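Putative methyltransferase (Porphyromonas gingivalis, PDB 3LL7) probably transfers a methyl group from S-adenosylmethionine to an acceptor that remains unidentified. Local coordinates at residues A81-Y86 with H229-H234; L209-D214 with G235-L240; A260-L265 with E296-L301; F272-E277 with A304-T309; S323-S328 with T390-T395. All blocks are in the same frame, centred on the assembly; numbering follows the deposited sequence. Where two conformers were deposited one is given.

Interaction 1. Residues A81-Y86 with H229-H234; sequences AVTSSY and HVVAAH
Tyr-86 turns CG anti to its backbone N (chi1 177°), and His-229 across from it sets CG anti to its carbonyl carbon (chi1 -71°). The two side chains cross at about a right angle, and Tyr-86 OH meets His-229 ND1 in a short hydrogen bond of 2.6 Å. The bond is made at the edge of both rings: ND1 lies in the plane of the phenol and OH in the plane of the imidazole. The rings meet rim to rim, with their planes 57° apart and neither covering a face of the other. Glu-227 OE1 takes up His-229 NE2 and could polarise the imidazole, while His-259 stacks on the same ring. Helix 81-86 here lies over a face of the class I methyltransferase-like sheet, running roughly antiparallel to strand 225-233, and the alternate residues Val-231 and Ala-233 turn their side chains toward it. Val-231 CG2 approaches the phenol obliquely, 3.7 Å from Tyr-86 CE2. One turn back along the helix, Thr-83 CG2 spans two residues of the strand, 4.1 Å from Val-231 CG1 and likewise 4.1 Å from Ala-233 CB. Thr-83 OG1 points elsewhere, to a weak hydrogen bond with Glu-239 OE1 on strand 236-244. The approach of Val-82 CG2 to His-234 and Ala-233 rests on one of two conformers of the valine and is therefore doubtful.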
# COMPACT_ATOMS: atom_id res chain seq x y z
N ALA A 81 -3.65 8.41 1.29
CA ALA A 81 -4.44 9.04 0.23
C ALA A 81 -4.32 8.33 -1.14
O ALA A 81 -5.31 8.17 -1.85
CB ALA A 81 -4.05 10.53 0.10
N VAL A 82 -3.11 7.93 -1.51
CA VAL A 82 -2.92 7.39 -2.87
C VAL A 82 -3.48 5.98 -3.08
O VAL A 82 -4.08 5.72 -4.13
CB VAL A 82 -1.47 7.51 -3.37
CG1 VAL A 82 -1.28 8.84 -4.10
CG2 VAL A 82 -0.49 7.38 -2.23
N THR A 83 -3.34 5.09 -2.11
CA THR A 83 -3.86 3.74 -2.28
C THR A 83 -5.37 3.70 -2.14
O THR A 83 -6.06 2.97 -2.87
CB THR A 83 -3.24 2.73 -1.31
OG1 THR A 83 -3.41 3.18 0.04
CG2 THR A 83 -1.76 2.57 -1.62
N SER A 84 -5.90 4.51 -1.20
CA SER A 84 -7.34 4.57 -1.04
C SER A 84 -7.96 4.90 -2.39
O SER A 84 -8.85 4.22 -2.81
CB SER A 84 -7.77 5.58 0.02
OG SER A 84 -7.59 6.90 -0.46
N SER A 85 -7.44 5.91 -3.09
CA SER A 85 -8.03 6.28 -4.40
C SER A 85 -7.88 5.28 -5.56
O SER A 85 -8.72 5.28 -6.48
CB SER A 85 -7.62 7.69 -4.83
OG SER A 85 -6.24 7.95 -4.61
N TYR A 86 -6.82 4.47 -5.56
CA TYR A 86 -6.67 3.39 -6.55
C TYR A 86 -7.83 2.40 -6.48
O TYR A 86 -8.28 1.89 -7.50
CB TYR A 86 -5.37 2.61 -6.29
CG TYR A 86 -5.14 1.43 -7.22
CD1 TYR A 86 -4.70 1.60 -8.53
CD2 TYR A 86 -5.36 0.11 -6.77
CE1 TYR A 86 -4.49 0.53 -9.37
CE2 TYR A 86 -5.13 -0.97 -7.59
CZ TYR A 86 -4.71 -0.76 -8.90
OH TYR A 86 -4.48 -1.80 -9.71
N HIS A 229 -4.10 -7.80 -6.73
CA HIS A 229 -3.28 -6.64 -7.09
C HIS A 229 -2.25 -6.42 -5.99
O HIS A 229 -2.61 -6.40 -4.80
CB HIS A 229 -4.15 -5.39 -7.21
CG HIS A 229 -5.07 -5.39 -8.39
ND1 HIS A 229 -5.20 -4.30 -9.22
CD2 HIS A 229 -5.88 -6.35 -8.90
CE1 HIS A 229 -6.06 -4.59 -10.18
NE2 HIS A 229 -6.49 -5.83 -10.01
N VAL A 230 -0.99 -6.24 -6.38
CA VAL A 230 0.06 -5.90 -5.42
C VAL A 230 0.34 -4.42 -5.61
O VAL A 230 0.76 -4.00 -6.72
CB VAL A 230 1.36 -6.71 -5.66
CG1 VAL A 230 2.45 -6.28 -4.66
CG2 VAL A 230 1.05 -8.21 -5.56
N VAL A 231 -0.02 -3.62 -4.62
CA VAL A 231 -0.03 -2.16 -4.84
C VAL A 231 1.06 -1.45 -4.04
O VAL A 231 1.03 -1.45 -2.79
CB VAL A 231 -1.43 -1.56 -4.49
CG1 VAL A 231 -1.47 -0.05 -4.76
CG2 VAL A 231 -2.55 -2.29 -5.28
N ALA A 232 2.01 -0.84 -4.75
CA ALA A 232 3.03 -0.03 -4.10
C ALA A 232 2.75 1.47 -4.29
O ALA A 232 2.16 1.87 -5.30
CB ALA A 232 4.41 -0.38 -4.64
N ALA A 233 3.14 2.25 -3.28
CA ALA A 233 3.10 3.73 -3.27
C ALA A 233 4.24 4.22 -2.38
O ALA A 233 4.60 3.55 -1.40
CB ALA A 233 1.76 4.24 -2.74
N HIS A 234 4.83 5.37 -2.71
CA HIS A 234 5.92 5.95 -1.90
C HIS A 234 7.14 5.02 -1.80
O HIS A 234 7.85 5.02 -0.79
CB HIS A 234 5.42 6.33 -0.50
CG HIS A 234 4.18 7.18 -0.51
ND1 HIS A 234 4.19 8.51 -0.87
CD2 HIS A 234 2.89 6.88 -0.23
CE1 HIS A 234 2.96 9.00 -0.80
NE2 HIS A 234 2.15 8.02 -0.43

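Interaction 2. Residues L209-D214 with G235-L240; sequences LSPMID and GEVKEL
Leu-240 and Leu-209 stand side by side on one face of the sheet, their CB atoms 4.2 Å apart. From CB the leucine of strand 236-244 turns CG anti to its carbonyl carbon (chi1 -50°), and CG passes Ser-210 O at 3.9 Å. Its two methyls then divide: CD1 goes to Ile-213 O at 4.1 Å, whereas CD2 comes within 4.3 Å of Pro-211 CA, so the side chain packs against the backbone of the turn that follows Leu-209. Leu-209 N donates to Leu-240 O at 2.8 Å and Leu-240 N to Leu-209 O at 3.0 Å. This antiparallel hydrogen-bonded pair joins the end of strand 204-209 to the reversed strand 236-244, the antiparallel insertion that marks the class I methyltransferase sheet. A classic beta bulge at Lys-238 and Glu-239, opposite Val-231, interrupts the regular alternation there. Pro-211 fits beside it, with CB 3.7 Å from Val-237 CG1 and CG 3.3 Å from Lys-238 O. A water donates to both Leu-209 O and Lys-238 O. Ser-210 OG accepts from Met-212 N in an ST turn, within the type I beta turn from Ser-210 to Ile-213. Lys-303 NZ, from helix 299-304, bonds to both Pro-211 O and Ile-213 O.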
# COMPACT_ATOMS: atom_id res chain seq x y z
N LEU A 209 -5.59 -6.64 2.00
CA LEU A 209 -4.78 -7.50 2.84
C LEU A 209 -3.42 -6.89 3.12
O LEU A 209 -2.92 -6.07 2.34
CB LEU A 209 -4.59 -8.86 2.17
CG LEU A 209 -5.85 -9.64 1.79
CD1 LEU A 209 -5.46 -10.87 0.97
CD2 LEU A 209 -6.62 -10.05 3.04
N SER A 210 -2.82 -7.27 4.25
CA SER A 210 -1.47 -6.81 4.60
C SER A 210 -0.42 -7.19 3.55
O SER A 210 -0.46 -8.29 3.03
CB SER A 210 -1.05 -7.44 5.92
OG SER A 210 0.33 -7.19 6.14
N PRO A 211 0.55 -6.29 3.28
CA PRO A 211 1.67 -6.68 2.42
C PRO A 211 2.54 -7.85 2.98
O PRO A 211 3.41 -8.34 2.27
CB PRO A 211 2.51 -5.40 2.30
CG PRO A 211 1.79 -4.34 2.93
CD PRO A 211 0.72 -4.93 3.83
N MSE A 212 2.29 -8.28 4.21
CA MSE A 212 3.05 -9.38 4.80
C MSE A 212 2.47 -10.76 4.48
O MSE A 212 3.11 -11.77 4.74
CB MSE A 212 3.18 -9.21 6.33
CG MSE A 212 3.87 -7.92 6.74
SE MSE A 212 5.67 -7.78 6.02
CE MSE A 212 6.61 -8.96 7.27
N ILE A 213 1.25 -10.79 3.93
CA ILE A 213 0.61 -12.05 3.54
C ILE A 213 1.27 -12.63 2.32
O ILE A 213 1.63 -11.91 1.40
CB ILE A 213 -0.92 -11.87 3.25
CG1 ILE A 213 -1.59 -11.07 4.36
CG2 ILE A 213 -1.63 -13.24 3.14
CD1 ILE A 213 -1.94 -11.87 5.57
N ASP A 214 1.45 -13.95 2.33
CA ASP A 214 2.00 -14.67 1.20
C ASP A 214 0.98 -14.70 0.05
O ASP A 214 -0.19 -15.06 0.28
CB ASP A 214 2.34 -16.09 1.66
CG ASP A 214 3.11 -16.86 0.63
OD1 ASP A 214 4.34 -16.63 0.53
OD2 ASP A 214 2.51 -17.71 -0.06
N GLY A 235 7.36 4.22 -2.84
CA GLY A 235 8.48 3.30 -2.88
C GLY A 235 8.32 1.95 -2.18
O GLY A 235 9.29 1.20 -2.10
N GLU A 236 7.12 1.63 -1.67
CA GLU A 236 6.97 0.40 -0.90
C GLU A 236 5.60 -0.21 -1.09
O GLU A 236 4.63 0.52 -1.35
CB GLU A 236 7.25 0.61 0.60
CG GLU A 236 6.22 1.41 1.36
CD GLU A 236 6.44 1.45 2.90
OE1 GLU A 236 7.54 1.11 3.39
OE2 GLU A 236 5.50 1.84 3.61
N VAL A 237 5.51 -1.52 -0.90
CA VAL A 237 4.23 -2.21 -1.05
C VAL A 237 3.35 -1.79 0.12
O VAL A 237 3.79 -1.87 1.29
CB VAL A 237 4.39 -3.74 -1.11
CG1 VAL A 237 3.03 -4.39 -1.24
CG2 VAL A 237 5.29 -4.18 -2.32
N LYS A 238 2.15 -1.32 -0.19
CA LYS A 238 1.21 -0.81 0.82
C LYS A 238 0.10 -1.79 1.11
O LYS A 238 -0.38 -1.88 2.26
CB LYS A 238 0.58 0.51 0.33
CG LYS A 238 1.52 1.72 0.30
CD LYS A 238 2.16 1.98 1.65
CE LYS A 238 2.95 3.26 1.64
NZ LYS A 238 3.59 3.48 2.96
N GLU A 239 -0.33 -2.55 0.10
CA GLU A 239 -1.43 -3.47 0.31
C GLU A 239 -1.53 -4.50 -0.82
O GLU A 239 -1.02 -4.30 -1.91
CB GLU A 239 -2.77 -2.71 0.41
CG GLU A 239 -3.15 -1.95 -0.84
CD GLU A 239 -4.18 -0.83 -0.57
OE1 GLU A 239 -4.01 -0.07 0.41
OE2 GLU A 239 -5.13 -0.70 -1.37
N LEU A 240 -2.20 -5.60 -0.54
CA LEU A 240 -2.65 -6.49 -1.59
C LEU A 240 -4.17 -6.32 -1.67
O LEU A 240 -4.83 -6.08 -0.65
CB LEU A 240 -2.34 -7.94 -1.26
CG LEU A 240 -0.95 -8.36 -0.81
CD1 LEU A 240 -0.87 -9.85 -1.05
CD2 LEU A 240 0.18 -7.64 -1.54
O HOH W 1 -2.82 -3.24 3.96

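Interaction 3. Residues A260-L265 with E296-L301; sequences AINLLL and EPHTAL. With FMT (formic acid), chain E; FMT (formic acid), chain I.
His-298, the N-cap residue of helix 299-304, lays its imidazole against Asn-262 of strand 258-263, where the ferredoxin-like part meets the methyltransferase sheet. Asn-262 CB sits over the centre of the ring, 3.5 Å from the centroid and 12° off the normal, a CH-pi contact. On the opposite face Leu-301 CD1 stands 3.9 Å above the plane, displaced toward the rim, so the imidazole is held between an aliphatic carbon from the strand and one from its own helix. A chi1 of 61° sets His-298 CG, the base of the ring, between the backbone N and the carbonyl carbon. His-298 ND1 accepts a weak bond of 3.3 Å from Ala-300 N, which lies in the ring plane. The asparagine and histidine side chains slide past each other in opposite directions, amide and ring planes 33° apart. The amide is occupied at both ends: ND2 donates to O2 of the chain I formic acid at 2.9 Å, and OD1 accepts from a water that also bonds Thr-299 OG1. A second formic acid, in chain E, takes Asn-262 N on its O2; both probably come from the crystallisation liquor. Deeper in, Ala-300 CB packs on Ile-261 O at 3.4 Å, and Ala-260 CB meets Leu-301 CD2 at 3.9 Å. The site is a weak histidine N-cap, made by a side chain that also packs on a sheet strand.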
# COMPACT_ATOMS: atom_id res chain seq x y z
N ALA A 260 0.82 -6.11 -10.72
CA ALA A 260 1.85 -5.47 -9.91
C ALA A 260 1.89 -4.04 -10.33
O ALA A 260 2.11 -3.73 -11.51
CB ALA A 260 3.23 -6.17 -10.12
N ILE A 261 1.65 -3.14 -9.38
CA ILE A 261 1.60 -1.74 -9.78
C ILE A 261 2.33 -0.84 -8.81
O ILE A 261 2.25 -1.04 -7.60
CB ILE A 261 0.18 -1.26 -10.04
CG1 ILE A 261 0.21 0.07 -10.86
CG2 ILE A 261 -0.60 -1.19 -8.75
CD1 ILE A 261 -1.05 0.32 -11.71
N ASN A 262 3.04 0.13 -9.35
CA ASN A 262 3.79 1.05 -8.53
C ASN A 262 3.20 2.41 -8.78
O ASN A 262 3.46 3.00 -9.81
CB ASN A 262 5.29 1.02 -8.92
CG ASN A 262 6.16 1.83 -7.99
OD1 ASN A 262 5.93 1.87 -6.79
ND2 ASN A 262 7.18 2.51 -8.55
N LEU A 263 2.39 2.91 -7.84
CA LEU A 263 1.71 4.21 -8.01
C LEU A 263 2.68 5.38 -7.88
O LEU A 263 3.48 5.41 -6.95
CB LEU A 263 0.54 4.36 -7.02
CG LEU A 263 -0.46 3.21 -7.09
CD1 LEU A 263 -1.54 3.32 -5.99
CD2 LEU A 263 -1.08 3.07 -8.49
N LEU A 264 2.59 6.33 -8.82
CA LEU A 264 3.53 7.46 -8.90
C LEU A 264 2.84 8.81 -9.06
O LEU A 264 1.63 8.89 -9.24
CB LEU A 264 4.53 7.27 -10.05
CG LEU A 264 5.53 6.11 -10.00
CD1 LEU A 264 6.39 6.08 -11.27
CD2 LEU A 264 6.41 6.16 -8.74
N LEU A 265 3.65 9.87 -9.00
CA LEU A 265 3.16 11.25 -9.09
C LEU A 265 2.68 11.62 -10.51
O LEU A 265 3.39 12.31 -11.26
CB LEU A 265 4.23 12.21 -8.61
N GLU A 296 16.47 -2.37 -12.38
CA GLU A 296 16.09 -2.82 -11.01
C GLU A 296 14.57 -2.72 -10.82
O GLU A 296 14.03 -1.61 -10.83
CB GLU A 296 16.77 -1.96 -9.91
CG GLU A 296 16.56 -2.54 -8.49
CD GLU A 296 17.20 -1.68 -7.39
OE1 GLU A 296 17.46 -0.48 -7.61
OE2 GLU A 296 17.43 -2.20 -6.28
N PRO A 297 13.90 -3.86 -10.62
CA PRO A 297 12.42 -3.86 -10.56
C PRO A 297 11.91 -3.22 -9.26
O PRO A 297 12.59 -3.31 -8.20
CB PRO A 297 12.05 -5.35 -10.59
CG PRO A 297 13.21 -6.02 -9.98
CD PRO A 297 14.43 -5.23 -10.54
N HIS A 298 10.74 -2.59 -9.35
CA HIS A 298 10.13 -1.95 -8.17
C HIS A 298 9.60 -2.97 -7.16
O HIS A 298 9.55 -4.18 -7.43
CB HIS A 298 9.09 -0.91 -8.56
CG HIS A 298 7.93 -1.43 -9.36
ND1 HIS A 298 7.05 -2.39 -8.88
CD2 HIS A 298 7.46 -1.07 -10.57
CE1 HIS A 298 6.11 -2.61 -9.78
NE2 HIS A 298 6.33 -1.82 -10.81
N THR A 299 9.22 -2.50 -5.98
CA THR A 299 8.88 -3.39 -4.88
C THR A 299 7.64 -4.24 -5.11
O THR A 299 7.55 -5.36 -4.57
CB THR A 299 8.73 -2.62 -3.54
OG1 THR A 299 7.72 -1.61 -3.64
CG2 THR A 299 10.09 -1.96 -3.16
N ALA A 300 6.71 -3.73 -5.90
CA ALA A 300 5.48 -4.49 -6.17
C ALA A 300 5.79 -5.68 -7.07
O ALA A 300 5.24 -6.78 -6.87
CB ALA A 300 4.39 -3.59 -6.80
N LEU A 301 6.67 -5.48 -8.06
CA LEU A 301 7.10 -6.61 -8.90
C LEU A 301 7.78 -7.70 -8.08
O LEU A 301 7.52 -8.88 -8.26
CB LEU A 301 8.04 -6.18 -10.00
CG LEU A 301 7.26 -5.72 -11.23
CD1 LEU A 301 8.18 -5.03 -12.15
CD2 LEU A 301 6.58 -6.93 -11.96
C FMT E . 4.45 -0.83 -12.84
O1 FMT E . 4.30 -2.06 -12.94
O2 FMT E . 3.62 -0.02 -12.38
C FMT I . 7.53 2.46 -11.95
O1 FMT I . 7.44 1.80 -12.99
O2 FMT I . 8.47 2.33 -11.17
O HOH W 2 8.11 0.70 -5.24

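Interaction 4. Residues F272-E277 with A304-T309; sequences FIFTME and AGAFKT
Phe-274 offers the centre of one ring face to Ala-306 CB, which stands 3.7 Å from the centroid in a CH-pi contact. At the rim of the same ring Ala-304 O lies in plane, 3.3 Å from Phe-274 CZ, and Ala-304 CB packs 3.7 Å from CE2. Phe-272, two residues back along the strand, meets Ala-306 CB with CE2 at 3.9 Å; the same CE2 lies 3.8 Å from Thr-309 CG2, which arrives in the plane of the ring at its edge. The methyl of Ala-306 is thus shared by two phenylalanines. Phe-274 CG lies between the backbone N and the carbonyl carbon (chi1 74°), the start of the ring that reaches Ala-306. Both rings project from strand 272-274, an edge strand of the methyltransferase sheet, onto the bend joining helices 299-304 and 307-314. Gly-305 ends the first helix with positive phi, and Ala-306 centres an inverse gamma turn. Farther out, Glu-279 of helix 276-281 hydrogen-bonds Thr-309 OG1 and Lys-308 N near the start of the second helix, one with each carboxylate oxygen. Thr-275 OG1 caps helix 276-281 by bonding Glu-278 N.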
# COMPACT_ATOMS: atom_id res chain seq x y z
N PHE A 272 1.72 -4.25 -14.39
CA PHE A 272 2.32 -5.46 -14.96
C PHE A 272 1.40 -6.62 -14.58
O PHE A 272 1.23 -6.92 -13.39
CB PHE A 272 3.71 -5.66 -14.36
CG PHE A 272 4.51 -6.72 -15.04
CD1 PHE A 272 5.43 -6.37 -16.04
CD2 PHE A 272 4.32 -8.06 -14.73
CE1 PHE A 272 6.16 -7.33 -16.71
CE2 PHE A 272 5.07 -9.06 -15.40
CZ PHE A 272 5.98 -8.68 -16.40
N ILE A 273 0.77 -7.25 -15.56
CA ILE A 273 -0.17 -8.33 -15.24
C ILE A 273 0.41 -9.66 -15.70
O ILE A 273 0.89 -9.78 -16.84
CB ILE A 273 -1.51 -8.10 -15.95
CG1 ILE A 273 -2.05 -6.68 -15.66
CG2 ILE A 273 -2.54 -9.20 -15.59
CD1 ILE A 273 -3.35 -6.39 -16.45
N PHE A 274 0.37 -10.66 -14.82
CA PHE A 274 0.88 -11.99 -15.16
C PHE A 274 0.16 -13.04 -14.31
O PHE A 274 -0.74 -12.71 -13.53
CB PHE A 274 2.43 -12.06 -14.95
CG PHE A 274 2.84 -12.12 -13.49
CD1 PHE A 274 3.46 -13.27 -12.99
CD2 PHE A 274 2.62 -11.02 -12.62
CE1 PHE A 274 3.83 -13.34 -11.63
CE2 PHE A 274 2.98 -11.11 -11.27
CZ PHE A 274 3.58 -12.29 -10.78
N THR A 275 0.55 -14.31 -14.45
CA THR A 275 0.01 -15.40 -13.64
C THR A 275 1.15 -16.26 -13.14
O THR A 275 2.23 -16.29 -13.74
CB THR A 275 -0.93 -16.31 -14.45
OG1 THR A 275 -0.20 -16.94 -15.51
CG2 THR A 275 -2.10 -15.53 -15.01
N MSE A 276 0.92 -16.97 -12.04
CA MSE A 276 1.93 -17.84 -11.49
C MSE A 276 2.28 -18.94 -12.49
O MSE A 276 3.45 -19.36 -12.56
CB MSE A 276 1.49 -18.45 -10.17
CG MSE A 276 1.56 -17.46 -9.00
SE MSE A 276 3.24 -16.44 -8.94
CE MSE A 276 4.60 -17.81 -8.79
N GLU A 277 1.28 -19.40 -13.25
CA GLU A 277 1.49 -20.42 -14.27
C GLU A 277 2.52 -19.94 -15.29
O GLU A 277 3.41 -20.70 -15.69
CB GLU A 277 0.19 -20.77 -15.01
CG GLU A 277 0.40 -21.80 -16.10
CD GLU A 277 -0.86 -22.12 -16.85
OE1 GLU A 277 -1.74 -21.25 -16.98
OE2 GLU A 277 -0.98 -23.27 -17.33
N ALA A 304 5.21 -9.53 -5.92
CA ALA A 304 4.32 -10.36 -6.77
C ALA A 304 5.03 -11.62 -7.26
O ALA A 304 4.39 -12.61 -7.57
CB ALA A 304 3.82 -9.54 -7.99
N GLY A 305 6.35 -11.54 -7.34
CA GLY A 305 7.21 -12.65 -7.74
C GLY A 305 7.36 -12.86 -9.24
O GLY A 305 7.64 -13.99 -9.67
N ALA A 306 7.24 -11.79 -10.02
CA ALA A 306 7.37 -11.86 -11.48
C ALA A 306 8.86 -11.83 -11.91
O ALA A 306 9.22 -11.12 -12.85
CB ALA A 306 6.62 -10.67 -12.15
N PHE A 307 9.69 -12.62 -11.25
CA PHE A 307 11.16 -12.55 -11.43
C PHE A 307 11.59 -12.88 -12.86
O PHE A 307 12.36 -12.12 -13.51
CB PHE A 307 11.84 -13.51 -10.44
CG PHE A 307 11.46 -13.29 -8.97
CD1 PHE A 307 11.64 -12.03 -8.36
CD2 PHE A 307 10.97 -14.34 -8.20
CE1 PHE A 307 11.30 -11.82 -6.99
CE2 PHE A 307 10.62 -14.15 -6.83
CZ PHE A 307 10.79 -12.88 -6.24
N LYS A 308 11.09 -14.00 -13.37
CA LYS A 308 11.39 -14.45 -14.72
C LYS A 308 10.52 -13.76 -15.75
O LYS A 308 11.00 -13.41 -16.85
CB LYS A 308 11.23 -15.97 -14.80
CG LYS A 308 12.19 -16.70 -13.90
CD LYS A 308 11.55 -18.03 -13.43
CE LYS A 308 11.33 -18.98 -14.53
NZ LYS A 308 10.48 -20.19 -14.09
N THR A 309 9.24 -13.56 -15.42
CA THR A 309 8.31 -12.98 -16.39
C THR A 309 8.77 -11.59 -16.88
O THR A 309 8.63 -11.27 -18.05
CB THR A 309 6.89 -12.92 -15.82
OG1 THR A 309 6.51 -14.26 -15.42
CG2 THR A 309 5.88 -12.50 -16.89

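Interaction 5. Residues S323-S328 with T390-T395; sequences SHLYTS and TLMGTT
Leu-325 and Met-392 meet tip to tip although their strands are not neighbours: strands 293-297, 337-347 and 401-408 come between them in the sheet order. The axes of segments 323-328 and 390-395 approach to 7.4 Å, their directions 108° apart, consistent with a strongly curved sheet. Leu-325 CD1 rests 3.7 Å from CG of the selenomethionine Met-392 and 3.9 Å from its SE atom. Met-392 CG is anti to the backbone N (chi1 169°), and bends farther along the chain bring CE to 3.9 Å from Leu-325 CD2, so both leucine methyls are engaged. CD1 also touches Thr-394 OG1 at 3.5 Å, where the two side chains cross obliquely. That hydroxyl is hydrogen-bonded to Arg-368 O of strand 364-368. Nearer the end of strand 389-395, Ser-323 OG donates to Thr-395 O at 2.7 Å, reaching it in the carbonyl plane on a lone pair. Asn-369 ND2 is a second partner of the serine hydroxyl. Ser-323 CB lies 3.4 Å from Thr-394 OG1. The contact joins the ferredoxin-like part to the THUMP-like part. An apolar leucine-selenomethionine patch thus adjoins a buried polar group, and the bonds described imply that Ser-323 OG and Thr-394 OG1 each have a partner although they are buried beside that patch.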
# COMPACT_ATOMS: atom_id res chain seq x y z
N SER A 323 19.43 -12.94 -7.88
CA SER A 323 19.73 -11.52 -8.10
C SER A 323 18.62 -10.88 -8.93
O SER A 323 18.50 -11.11 -10.14
CB SER A 323 21.08 -11.32 -8.83
OG SER A 323 22.12 -12.00 -8.16
N HIS A 324 17.78 -10.07 -8.28
CA HIS A 324 16.64 -9.55 -8.99
C HIS A 324 17.01 -8.24 -9.66
O HIS A 324 16.60 -7.15 -9.25
CB HIS A 324 15.44 -9.46 -8.05
CG HIS A 324 15.11 -10.78 -7.39
ND1 HIS A 324 15.23 -11.98 -8.06
CD2 HIS A 324 14.66 -11.08 -6.15
CE1 HIS A 324 14.86 -12.96 -7.26
NE2 HIS A 324 14.51 -12.44 -6.10
N LEU A 325 17.88 -8.39 -10.67
CA LEU A 325 18.33 -7.34 -11.55
C LEU A 325 18.44 -7.92 -12.95
O LEU A 325 18.70 -9.12 -13.13
CB LEU A 325 19.77 -6.87 -11.18
CG LEU A 325 19.92 -6.14 -9.86
CD1 LEU A 325 21.47 -5.95 -9.67
CD2 LEU A 325 19.21 -4.76 -9.94
N TYR A 326 18.33 -7.03 -13.91
CA TYR A 326 18.32 -7.39 -15.33
C TYR A 326 19.32 -6.54 -16.07
O TYR A 326 19.69 -5.45 -15.60
CB TYR A 326 16.92 -7.18 -15.93
CG TYR A 326 15.87 -7.86 -15.12
CD1 TYR A 326 15.53 -9.21 -15.35
CD2 TYR A 326 15.24 -7.18 -14.08
CE1 TYR A 326 14.54 -9.84 -14.58
CE2 TYR A 326 14.27 -7.80 -13.30
CZ TYR A 326 13.93 -9.12 -13.54
OH TYR A 326 12.96 -9.71 -12.77
N THR A 327 19.68 -7.00 -17.27
CA THR A 327 20.60 -6.24 -18.11
C THR A 327 20.28 -6.48 -19.60
O THR A 327 19.72 -7.51 -19.97
CB THR A 327 22.08 -6.59 -17.78
OG1 THR A 327 22.93 -5.63 -18.41
CG2 THR A 327 22.46 -7.99 -18.27
N SER A 328 20.64 -5.52 -20.44
CA SER A 328 20.47 -5.68 -21.89
C SER A 328 21.34 -4.67 -22.60
O SER A 328 21.72 -3.65 -22.03
CB SER A 328 19.00 -5.46 -22.28
OG SER A 328 18.67 -4.08 -22.17
N THR A 390 25.17 5.25 -8.45
CA THR A 390 24.82 4.17 -7.53
C THR A 390 25.88 3.07 -7.61
O THR A 390 26.29 2.69 -8.72
CB THR A 390 23.46 3.57 -7.89
OG1 THR A 390 22.46 4.57 -7.70
CG2 THR A 390 23.11 2.34 -7.01
N LEU A 391 26.31 2.57 -6.44
CA LEU A 391 27.13 1.36 -6.39
C LEU A 391 26.19 0.23 -6.02
O LEU A 391 25.45 0.34 -5.03
CB LEU A 391 28.25 1.50 -5.36
CG LEU A 391 29.53 2.21 -5.80
CD1 LEU A 391 30.39 2.59 -4.55
CD2 LEU A 391 30.28 1.25 -6.77
N MSE A 392 26.18 -0.83 -6.82
CA MSE A 392 25.24 -1.94 -6.66
C MSE A 392 26.00 -3.24 -6.40
O MSE A 392 26.80 -3.70 -7.23
CB MSE A 392 24.36 -2.10 -7.94
CG MSE A 392 23.53 -3.40 -7.97
SE MSE A 392 21.99 -3.30 -6.81
CE MSE A 392 20.96 -1.98 -7.76
N GLY A 393 25.76 -3.86 -5.26
CA GLY A 393 26.40 -5.17 -5.01
C GLY A 393 25.45 -6.26 -5.48
O GLY A 393 24.29 -6.23 -5.13
N THR A 394 25.95 -7.22 -6.24
CA THR A 394 25.10 -8.27 -6.79
C THR A 394 25.95 -9.48 -7.15
O THR A 394 27.17 -9.47 -6.91
CB THR A 394 24.24 -7.73 -7.97
OG1 THR A 394 23.20 -8.68 -8.31
CG2 THR A 394 25.09 -7.41 -9.18
N THR A 395 25.29 -10.50 -7.71
CA THR A 395 25.91 -11.78 -8.05
C THR A 395 25.51 -12.14 -9.47
O THR A 395 24.30 -12.10 -9.82
CB THR A 395 25.43 -12.87 -7.10
OG1 THR A 395 25.68 -12.46 -5.75
CG2 THR A 395 26.17 -14.21 -7.38

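Overall arrangement
Interactions 1 to 4 all reach the methyltransferase sheet, while interaction 5 lies in the seven-stranded sheet of the C-terminal part. Interactions 1 and 2 share the hairpin of strands 225-233 and 236-244, with centres about 10 Å apart and segments alternating along the chain. The centre of interaction 3 is also about 10 Å from that of interaction 1, on the neighbouring strand 258-263. Interaction 4, centred about 13 Å from interaction 3, lies on the adjoining strand 272-274; the segments of these two alternate as well. Interaction 3 touches interaction 5, centred about 17 Å away. Helix 299-304, in the ferredoxin-like part, packs on the methyltransferase sheet, while the preceding strand 293-297 belongs to the second sheet.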